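Long-range contacts in putative pectin lyase (Geobacillus virus E2, PDB 7CHU), which forms the trimeric tailspike of a deep-sea thermophilic bacteriophage and, with its pectate-lyase-like beta-helix, probably recognises and perhaps cleaves polysaccharide on the host cell surface: residues 410-416 against 432-438; 23-29 against 41-46; 104-108 against 167-171. Residue numbers count along the deposited sequence, not the author numbering.

Contact 1: residues 410-416 against 432-438; sequences RLALFQN and ASFGIQI
Strands 410-415 and 433-438 run antiparallel, their axes 4.4 Å apart at closest approach and their directions at 167°. Leu411-Ile438, Leu413-Ile436 and Gln415-Phe434 are hydrogen-bonded pairs, with Leu413 N to Ile436 O at 2.8 Å and Ile436 N to Leu413 O at 3.0 Å in the middle one; Ala412-Gln437 and Phe414-Gly435 are the non-hydrogen-bonded pairs between them. On one face Leu411 is t,p, Leu413 m,m and both Ile436 and Ile438 m,t. Ile438 CD1 lies 4.3 Å from Leu411 CD2 and also 4.3 Å from Leu413 CD2. These four aliphatic side chains meet the third subunit, where Leu413 and Ile436 each pack on their own counterparts; Gln415 and Phe434, on the same face, reach the second subunit. On the other face Phe414 (chi1 -84°, chi2 5°) leans across the neighbouring strand, its CD1 3.4 Å from Gly435 CA; a beta carbon at Gly435 would clash with the ring. Past the last pair Asn416 turns with positive phi (68°) and chi1 t, so that its ND2 donates to Ala432 O at 2.7 Å, while Ser433 OG (chi1 m) donates to Asn416 O at 2.7 Å. Aliphatic side chains therefore serve the trimer interface, an aromatic-over-glycine fit shapes the reverse face, and Asn416 and Ser433 close the end of this strand pair, in the antiparallel sheet that follows the beta-helix.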
loop_
_atom_site.group_PDB
_atom_site.type_symbol
_atom_site.label_atom_id
_atom_site.label_comp_id
_atom_site.label_asym_id
_atom_site.label_seq_id
_atom_site.Cartn_x
_atom_site.Cartn_y
_atom_site.Cartn_z
ATOM N N ARG A 410 -15.025 32.199 5.108
ATOM C CA ARG A 410 -16.285 31.912 4.455
ATOM C C ARG A 410 -16.152 30.694 3.543
ATOM O O ARG A 410 -15.068 30.393 3.028
ATOM C CB ARG A 410 -16.744 33.131 3.655
ATOM C CG ARG A 410 -16.697 34.485 4.430
ATOM C CD ARG A 410 -16.859 35.655 3.450
ATOM N NE ARG A 410 -16.787 36.962 4.102
ATOM C CZ ARG A 410 -15.656 37.604 4.404
ATOM N NH1 ARG A 410 -14.468 37.067 4.122
ATOM N NH2 ARG A 410 -15.713 38.796 5.005
ATOM N N LEU A 411 -17.267 30.004 3.326
ATOM C CA LEU A 411 -17.320 28.969 2.291
ATOM C C LEU A 411 -17.580 29.657 0.956
ATOM O O LEU A 411 -18.563 30.395 0.814
ATOM C CB LEU A 411 -18.402 27.934 2.590
ATOM C CG LEU A 411 -18.819 26.960 1.480
ATOM C CD1 LEU A 411 -17.620 26.172 0.955
ATOM C CD2 LEU A 411 -19.913 26.024 1.968
ATOM N N ALA A 412 -16.682 29.476 -0.003
ATOM C CA ALA A 412 -16.759 30.255 -1.232
ATOM C C ALA A 412 -16.691 29.375 -2.475
ATOM O O ALA A 412 -15.939 28.391 -2.524
ATOM C CB ALA A 412 -15.657 31.304 -1.269
ATOM N N LEU A 413 -17.476 29.760 -3.479
ATOM C CA LEU A 413 -17.600 29.079 -4.766
ATOM C C LEU A 413 -17.257 30.135 -5.806
ATOM O O LEU A 413 -18.094 30.989 -6.112
ATOM C CB LEU A 413 -19.007 28.520 -4.971
ATOM C CG LEU A 413 -19.559 27.486 -3.962
ATOM C CD1 LEU A 413 -18.505 26.436 -3.658
ATOM C CD2 LEU A 413 -20.078 28.116 -2.696
ATOM N N PHE A 414 -16.024 30.100 -6.319
ATOM C CA PHE A 414 -15.488 31.193 -7.118
ATOM C C PHE A 414 -15.134 30.703 -8.517
ATOM O O PHE A 414 -14.641 29.583 -8.695
ATOM C CB PHE A 414 -14.217 31.791 -6.485
ATOM C CG PHE A 414 -14.460 32.834 -5.420
ATOM C CD1 PHE A 414 -15.739 33.143 -4.969
ATOM C CD2 PHE A 414 -13.372 33.490 -4.853
ATOM C CE1 PHE A 414 -15.927 34.129 -3.992
ATOM C CE2 PHE A 414 -13.538 34.470 -3.865
ATOM C CZ PHE A 414 -14.821 34.792 -3.434
ATOM N N GLN A 415 -15.339 31.579 -9.498
ATOM C CA GLN A 415 -14.978 31.324 -10.885
ATOM C C GLN A 415 -14.001 32.404 -11.340
ATOM O O GLN A 415 -14.346 33.592 -11.356
ATOM C CB GLN A 415 -16.235 31.290 -11.760
ATOM C CG GLN A 415 -15.954 30.974 -13.216
ATOM C CD GLN A 415 -15.313 29.586 -13.399
ATOM O OE1 GLN A 415 -15.662 28.634 -12.700
ATOM N NE2 GLN A 415 -14.370 29.479 -14.342
ATOM N N ASN A 416 -12.773 31.997 -11.665
ATOM C CA ASN A 416 -11.729 32.885 -12.186
ATOM C C ASN A 416 -11.242 33.884 -11.141
ATOM O O ASN A 416 -10.864 35.009 -11.478
ATOM C CB ASN A 416 -12.171 33.634 -13.452
ATOM C CG ASN A 416 -10.990 34.267 -14.199
ATOM O OD1 ASN A 416 -9.867 33.741 -14.174
ATOM N ND2 ASN A 416 -11.232 35.420 -14.834
ATOM N N ALA A 432 -13.813 38.074 -16.787
ATOM C CA ALA A 432 -14.290 38.575 -15.501
ATOM C C ALA A 432 -14.148 37.496 -14.419
ATOM O O ALA A 432 -13.714 36.369 -14.676
ATOM C CB ALA A 432 -15.744 39.030 -15.625
ATOM N N SER A 433 -14.529 37.846 -13.189
ATOM C CA SER A 433 -14.559 36.905 -12.081
ATOM C C SER A 433 -15.890 37.056 -11.360
ATOM O O SER A 433 -16.394 38.176 -11.224
ATOM C CB SER A 433 -13.419 37.171 -11.105
ATOM O OG SER A 433 -12.197 37.324 -11.800
ATOM N N PHE A 434 -16.458 35.939 -10.904
ATOM C CA PHE A 434 -17.694 35.974 -10.128
ATOM C C PHE A 434 -17.632 34.882 -9.078
ATOM O O PHE A 434 -16.934 33.882 -9.254
ATOM C CB PHE A 434 -18.941 35.787 -11.003
ATOM C CG PHE A 434 -19.283 37.001 -11.801
ATOM C CD1 PHE A 434 -20.033 38.037 -11.228
ATOM C CD2 PHE A 434 -18.849 37.121 -13.106
ATOM C CE1 PHE A 434 -20.323 39.175 -11.958
ATOM C CE2 PHE A 434 -19.128 38.274 -13.866
ATOM C CZ PHE A 434 -19.877 39.290 -13.307
ATOM N N GLY A 435 -18.358 35.088 -7.981
ATOM C CA GLY A 435 -18.401 34.072 -6.942
ATOM C C GLY A 435 -19.523 34.294 -5.946
ATOM O O GLY A 435 -20.180 35.348 -5.910
ATOM N N ILE A 436 -19.734 33.255 -5.141
ATOM C CA ILE A 436 -20.587 33.287 -3.954
ATOM C C ILE A 436 -19.715 32.992 -2.741
ATOM O O ILE A 436 -18.882 32.076 -2.778
ATOM C CB ILE A 436 -21.718 32.254 -4.058
ATOM C CG1 ILE A 436 -22.567 32.492 -5.301
ATOM C CG2 ILE A 436 -22.596 32.266 -2.787
ATOM C CD1 ILE A 436 -23.592 31.372 -5.532
ATOM N N GLN A 437 -19.881 33.771 -1.677
ATOM C CA GLN A 437 -19.196 33.474 -0.429
ATOM C C GLN A 437 -20.220 33.479 0.697
ATOM O O GLN A 437 -21.052 34.392 0.788
ATOM C CB GLN A 437 -18.052 34.457 -0.164
ATOM C CG GLN A 437 -18.425 35.946 -0.197
ATOM C CD GLN A 437 -17.182 36.837 -0.235
ATOM O OE1 GLN A 437 -16.171 36.512 -0.875
ATOM N NE2 GLN A 437 -17.252 37.968 0.449
ATOM N N ILE A 438 -20.166 32.439 1.532
ATOM C CA ILE A 438 -21.166 32.167 2.563
ATOM C C ILE A 438 -20.500 32.351 3.924
ATOM O O ILE A 438 -19.607 31.586 4.291
ATOM C CB ILE A 438 -21.749 30.758 2.401
ATOM C CG1 ILE A 438 -22.351 30.597 0.994
ATOM C CG2 ILE A 438 -22.750 30.435 3.491
ATOM C CD1 ILE A 438 -22.638 29.129 0.663
#

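Contact 2: residues 23-29 against 41-46; sequences PQHGDTV and VYRYEN
Pro23 sets its CG over the face of the Tyr44 ring in a CH-pi contact, 3.5 Å from the centroid and 11° off the normal. Tyr44 adopts chi1 -163° and chi2 72°, and its ring also meets Trp49 edge-to-face. From Pro23 the chain enters a type II turn, Gln24 to Asp27, in which Gly26 has phi/psi 96/-9, a conformation that calls for glycine. Asp27 OD2 accepts from Gln24 N at 3.1 Å across the turn and also pairs with Arg5. Strand 27-29 then runs antiparallel to 41-45, axes 4.9 Å apart at closest approach and directions at 163°. Thr28-Arg43 is a non-hydrogen-bonded pair (CA-CA 4.5 Å) and Val29-Tyr42 a hydrogen-bonded one, with Tyr42 N to Val29 O at 2.8 Å and Val29 N to Tyr42 O at 3.1 Å. Tyr44 N to Asp27 O, 2.9 Å, and Gly26 N to Tyr44 O, 3.2 Å, carry the bonding into the turn. Arg43 extends (t,t,t) beside Thr28, and a water joins its NH1 (3.1 Å) to Thr28 OG1 (2.7 Å); its NH2 donates to Lys3 O, while NE forms a salt bridge with Glu45 OE2 at 3.4 Å, its hydrogen bond weak. The chemistry of this N-terminal beta hairpin implies division by face: Val29 and Tyr42 pack on Ile16, whereas Thr28 and Arg43 are joined through one water, on a face that also packs against Trp6 and, through Arg43, against Trp6 of the second subunit.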
loop_
_atom_site.group_PDB
_atom_site.type_symbol
_atom_site.label_atom_id
_atom_site.label_comp_id
_atom_site.label_asym_id
_atom_site.label_seq_id
_atom_site.Cartn_x
_atom_site.Cartn_y
_atom_site.Cartn_z
ATOM N N PRO A 23 49.098 -50.266 25.260
ATOM C CA PRO A 23 47.897 -49.461 25.009
ATOM C C PRO A 23 47.121 -49.203 26.292
ATOM O O PRO A 23 46.941 -50.093 27.128
ATOM C CB PRO A 23 47.096 -50.324 24.030
ATOM C CG PRO A 23 47.449 -51.698 24.396
ATOM C CD PRO A 23 48.904 -51.662 24.815
ATOM N N GLN A 24 46.677 -47.961 26.447
ATOM C CA GLN A 24 45.883 -47.534 27.588
ATOM C C GLN A 24 44.398 -47.578 27.239
ATOM O O GLN A 24 44.005 -47.754 26.079
ATOM C CB GLN A 24 46.292 -46.122 28.018
ATOM C CG GLN A 24 47.786 -45.908 28.337
ATOM C CD GLN A 24 48.442 -47.052 29.107
ATOM O OE1 GLN A 24 48.582 -48.171 28.610
ATOM N NE2 GLN A 24 48.845 -46.769 30.338
ATOM N N HIS A 25 43.564 -47.425 28.266
ATOM C CA HIS A 25 42.127 -47.377 28.039
ATOM C C HIS A 25 41.764 -46.101 27.293
ATOM O O HIS A 25 42.147 -44.998 27.700
ATOM C CB HIS A 25 41.361 -47.451 29.360
ATOM C CG HIS A 25 39.870 -47.512 29.187
ATOM N ND1 HIS A 25 39.057 -46.409 29.335
ATOM C CD2 HIS A 25 39.050 -48.543 28.869
ATOM C CE1 HIS A 25 37.800 -46.759 29.120
ATOM N NE2 HIS A 25 37.769 -48.047 28.835
ATOM N N GLY A 26 41.018 -46.251 26.201
ATOM C CA GLY A 26 40.597 -45.128 25.399
ATOM C C GLY A 26 41.475 -44.839 24.207
ATOM O O GLY A 26 41.096 -44.008 23.369
ATOM N N ASP A 27 42.633 -45.492 24.105
ATOM C CA ASP A 27 43.491 -45.313 22.945
ATOM C C ASP A 27 42.749 -45.719 21.679
ATOM O O ASP A 27 42.086 -46.761 21.634
ATOM C CB ASP A 27 44.782 -46.123 23.100
ATOM C CG ASP A 27 45.778 -45.445 24.020
ATOM O OD1 ASP A 27 45.386 -44.432 24.646
ATOM O OD2 ASP A 27 46.937 -45.921 24.120
ATOM N N THR A 28 42.858 -44.881 20.650
ATOM C CA THR A 28 42.103 -45.044 19.418
ATOM C C THR A 28 43.054 -44.861 18.245
ATOM O O THR A 28 43.822 -43.891 18.209
ATOM C CB THR A 28 40.944 -44.040 19.371
ATOM O OG1 THR A 28 40.203 -44.130 20.592
ATOM C CG2 THR A 28 40.014 -44.331 18.216
ATOM N N VAL A 29 43.040 -45.821 17.318
ATOM C CA VAL A 29 43.916 -45.810 16.152
ATOM C C VAL A 29 43.126 -46.284 14.946
ATOM O O VAL A 29 42.278 -47.178 15.052
ATOM C CB VAL A 29 45.179 -46.695 16.330
ATOM C CG1 VAL A 29 44.798 -48.143 16.503
ATOM C CG2 VAL A 29 46.130 -46.546 15.149
ATOM N N VAL A 41 38.646 -48.375 12.557
ATOM C CA VAL A 41 39.089 -47.634 13.731
ATOM C C VAL A 41 38.915 -48.553 14.935
ATOM O O VAL A 41 37.830 -49.111 15.145
ATOM C CB VAL A 41 38.305 -46.320 13.903
ATOM C CG1 VAL A 41 38.562 -45.696 15.257
ATOM C CG2 VAL A 41 38.673 -45.334 12.798
ATOM N N TYR A 42 39.981 -48.727 15.710
ATOM C CA TYR A 42 39.976 -49.651 16.832
ATOM C C TYR A 42 40.182 -48.870 18.118
ATOM O O TYR A 42 40.951 -47.902 18.158
ATOM C CB TYR A 42 41.053 -50.746 16.668
ATOM C CG TYR A 42 40.844 -51.611 15.432
ATOM C CD1 TYR A 42 40.110 -52.797 15.490
ATOM C CD2 TYR A 42 41.368 -51.231 14.204
ATOM C CE1 TYR A 42 39.917 -53.576 14.350
ATOM C CE2 TYR A 42 41.182 -51.998 13.070
ATOM C CZ TYR A 42 40.457 -53.165 13.143
ATOM O OH TYR A 42 40.285 -53.904 11.991
ATOM N N ARG A 43 39.463 -49.275 19.159
ATOM C CA ARG A 43 39.555 -48.637 20.462
ATOM C C ARG A 43 39.943 -49.683 21.492
ATOM O O ARG A 43 39.334 -50.756 21.548
ATOM C CB ARG A 43 38.236 -47.986 20.845
ATOM C CG ARG A 43 38.192 -47.461 22.265
ATOM C CD ARG A 43 36.779 -47.001 22.593
ATOM N NE ARG A 43 36.643 -46.588 23.983
ATOM C CZ ARG A 43 36.941 -45.374 24.424
ATOM N NH1 ARG A 43 37.394 -44.459 23.576
ATOM N NH2 ARG A 43 36.789 -45.076 25.706
ATOM N N TYR A 44 40.956 -49.376 22.294
ATOM C CA TYR A 44 41.421 -50.319 23.306
ATOM C C TYR A 44 40.496 -50.203 24.508
ATOM O O TYR A 44 40.624 -49.283 25.322
ATOM C CB TYR A 44 42.877 -50.062 23.685
ATOM C CG TYR A 44 43.513 -51.236 24.409
ATOM C CD1 TYR A 44 43.827 -52.413 23.729
ATOM C CD2 TYR A 44 43.779 -51.176 25.775
ATOM C CE1 TYR A 44 44.394 -53.494 24.390
ATOM C CE2 TYR A 44 44.350 -52.249 26.442
ATOM C CZ TYR A 44 44.653 -53.403 25.744
ATOM O OH TYR A 44 45.219 -54.469 26.406
ATOM N N GLU A 45 39.552 -51.134 24.608
ATOM C CA GLU A 45 38.592 -51.183 25.699
ATOM C C GLU A 45 38.907 -52.377 26.587
ATOM O O GLU A 45 39.196 -53.473 26.091
ATOM C CB GLU A 45 37.159 -51.283 25.170
ATOM C CG GLU A 45 36.335 -50.018 25.376
ATOM C CD GLU A 45 35.071 -49.996 24.526
ATOM O OE1 GLU A 45 34.840 -50.973 23.769
ATOM O OE2 GLU A 45 34.312 -49.001 24.613
ATOM N N ASN A 46 38.851 -52.153 27.903
ATOM C CA ASN A 46 39.170 -53.173 28.900
ATOM C C ASN A 46 40.552 -53.770 28.651
ATOM O O ASN A 46 41.546 -53.298 29.216
ATOM C CB ASN A 46 38.099 -54.267 28.917
ATOM C CG ASN A 46 36.700 -53.703 29.113
ATOM O OD1 ASN A 46 35.869 -53.750 28.208
ATOM N ND2 ASN A 46 36.441 -53.152 30.299
HETATM O O HOH W 1 37.552 -43.986 20.565
#

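Contact 3: residues 104-108 against 167-171; sequences SLNNA and QRLCF
Residues 104-108 form an irregular loop whose direction changes at Asn106 (phi/psi 59/-141), while 167-171 is extended until Phe171, which takes positive phi (59°). The loop approaches the start of strand 169-175 with Asn106 and Arg168 nearest, 5.2 Å between their CA atoms. Asn106 N donates to Arg168 O at 3.0 Å, and the side chain of Asn106 returns the bond, its OD1 (chi1 -80°, chi2 -18°) accepting from Arg168 N at 3.0 Å. One asparagine thus uses its backbone and amide to grip both polar backbone groups of Arg168. The contact belongs to the parallel beta-helix of the pectate lyase-like family: it sets the loop between helix 91-99 and strand 113-117 against the start of strand 169-175 in a later coil, whose Leu169 bonds onward to strand 187-195. Leu105 points at the strand segment, its CD2 4.0 Å from Leu169 CD1 and its CB 3.5 Å from Gln167 OE1, an oxygen that also receives a water at 2.7 Å. Cys170 CB packs 3.4 Å from Asn106 O, which in turn accepts a hydrogen bond from Ser133. The Arg168 side chain leads away to Ser195, Glu216 and a cation-pi contact with Trp218, whereas Asn107 OD1 bonds Arg205 of the second subunit.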
loop_
_atom_site.group_PDB
_atom_site.type_symbol
_atom_site.label_atom_id
_atom_site.label_comp_id
_atom_site.label_asym_id
_atom_site.label_seq_id
_atom_site.Cartn_x
_atom_site.Cartn_y
_atom_site.Cartn_z
ATOM N N SER A 104 17.755 -19.407 -21.252
ATOM C CA SER A 104 17.629 -18.784 -22.563
ATOM C C SER A 104 16.789 -17.512 -22.421
ATOM O O SER A 104 16.742 -16.925 -21.332
ATOM C CB SER A 104 17.026 -19.766 -23.574
ATOM O OG SER A 104 15.789 -20.293 -23.106
ATOM N N LEU A 105 16.130 -17.067 -23.489
ATOM C CA LEU A 105 15.486 -15.759 -23.474
ATOM C C LEU A 105 13.969 -15.873 -23.535
ATOM O O LEU A 105 13.401 -16.954 -23.732
ATOM C CB LEU A 105 15.988 -14.881 -24.624
ATOM C CG LEU A 105 17.439 -14.443 -24.488
ATOM C CD1 LEU A 105 18.106 -14.547 -25.840
ATOM C CD2 LEU A 105 17.522 -13.040 -23.950
ATOM N N ASN A 106 13.323 -14.719 -23.383
ATOM C CA ASN A 106 11.855 -14.605 -23.247
ATOM C C ASN A 106 11.455 -15.439 -22.018
ATOM O O ASN A 106 12.189 -15.439 -21.017
ATOM C CB ASN A 106 11.176 -14.994 -24.558
ATOM C CG ASN A 106 11.180 -13.854 -25.609
ATOM O OD1 ASN A 106 11.373 -12.669 -25.294
ATOM N ND2 ASN A 106 10.996 -14.234 -26.878
ATOM N N ASN A 107 10.330 -16.161 -22.066
ATOM C CA ASN A 107 9.815 -16.874 -20.893
ATOM C C ASN A 107 10.835 -17.863 -20.337
ATOM O O ASN A 107 11.049 -17.920 -19.122
ATOM C CB ASN A 107 8.520 -17.597 -21.253
ATOM C CG ASN A 107 7.291 -16.729 -21.065
ATOM O OD1 ASN A 107 6.233 -17.224 -20.677
ATOM N ND2 ASN A 107 7.421 -15.423 -21.325
ATOM N N ALA A 108 11.470 -18.657 -21.220
ATOM C CA ALA A 108 12.494 -19.649 -20.859
ATOM C C ALA A 108 12.015 -20.595 -19.758
ATOM O O ALA A 108 12.729 -20.872 -18.792
ATOM C CB ALA A 108 13.804 -18.981 -20.450
ATOM N N GLN A 167 14.389 -9.743 -28.618
ATOM C CA GLN A 167 13.713 -10.487 -27.576
ATOM C C GLN A 167 13.760 -9.692 -26.277
ATOM O O GLN A 167 14.367 -8.614 -26.187
ATOM C CB GLN A 167 14.370 -11.861 -27.346
ATOM C CG GLN A 167 14.652 -12.713 -28.550
ATOM C CD GLN A 167 14.746 -14.168 -28.142
ATOM O OE1 GLN A 167 13.869 -14.672 -27.430
ATOM N NE2 GLN A 167 15.820 -14.840 -28.547
ATOM N N ARG A 168 13.167 -10.261 -25.241
ATOM C CA ARG A 168 13.198 -9.644 -23.928
ATOM C C ARG A 168 13.845 -10.569 -22.907
ATOM O O ARG A 168 13.937 -11.786 -23.091
ATOM C CB ARG A 168 11.791 -9.263 -23.505
ATOM C CG ARG A 168 11.150 -8.336 -24.527
ATOM C CD ARG A 168 9.878 -7.757 -24.014
ATOM N NE ARG A 168 10.108 -6.853 -22.894
ATOM C CZ ARG A 168 10.452 -5.579 -23.033
ATOM N NH1 ARG A 168 10.610 -5.057 -24.251
ATOM N NH2 ARG A 168 10.619 -4.822 -21.953
ATOM N N LEU A 169 14.314 -9.955 -21.834
ATOM C CA LEU A 169 14.771 -10.662 -20.656
ATOM C C LEU A 169 13.619 -10.717 -19.664
ATOM O O LEU A 169 13.065 -9.669 -19.322
ATOM C CB LEU A 169 15.961 -9.922 -20.047
ATOM C CG LEU A 169 16.924 -10.763 -19.249
ATOM C CD1 LEU A 169 17.548 -11.766 -20.195
ATOM C CD2 LEU A 169 17.975 -9.849 -18.667
ATOM N N CYS A 170 13.272 -11.918 -19.185
ATOM C CA CYS A 170 12.124 -12.074 -18.295
ATOM C C CYS A 170 12.492 -12.673 -16.942
ATOM O O CYS A 170 13.398 -13.509 -16.829
ATOM C CB CYS A 170 11.037 -12.941 -18.939
ATOM S SG CYS A 170 10.406 -12.266 -20.467
ATOM N N PHE A 171 11.761 -12.227 -15.914
ATOM C CA PHE A 171 11.817 -12.819 -14.571
ATOM C C PHE A 171 13.219 -12.759 -13.970
ATOM O O PHE A 171 13.677 -13.722 -13.353
ATOM C CB PHE A 171 11.318 -14.263 -14.587
ATOM C CG PHE A 171 9.935 -14.429 -15.163
ATOM C CD1 PHE A 171 8.802 -14.087 -14.410
ATOM C CD2 PHE A 171 9.765 -14.937 -16.445
ATOM C CE1 PHE A 171 7.534 -14.250 -14.944
ATOM C CE2 PHE A 171 8.500 -15.118 -16.989
ATOM C CZ PHE A 171 7.384 -14.771 -16.244
HETATM O O HOH W 2 13.077 -17.231 -27.194
#

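Overall arrangement
The three contacts are strung along an elongated chain without touching: contact 2 lies about 104 Å from contact 1, centre to centre, and contact 3 is about 63 Å from contact 2 and 58 Å from contact 1. No strand is shared between them. Contact 1 is the buried one, a regular strand pair with aliphatic side chains turned to the third subunit. Contact 2 is also an antiparallel pair, but in a small separate sheet, partly exposed and with water and charged groups on one face. Contact 3, likewise partly buried, replaces regular strand pairing by one asparagine, which uses backbone N and side-chain OD1 to hold a loop to the beta-helix. Each reaches the second subunit, so all three levels adjoin the trimer interface.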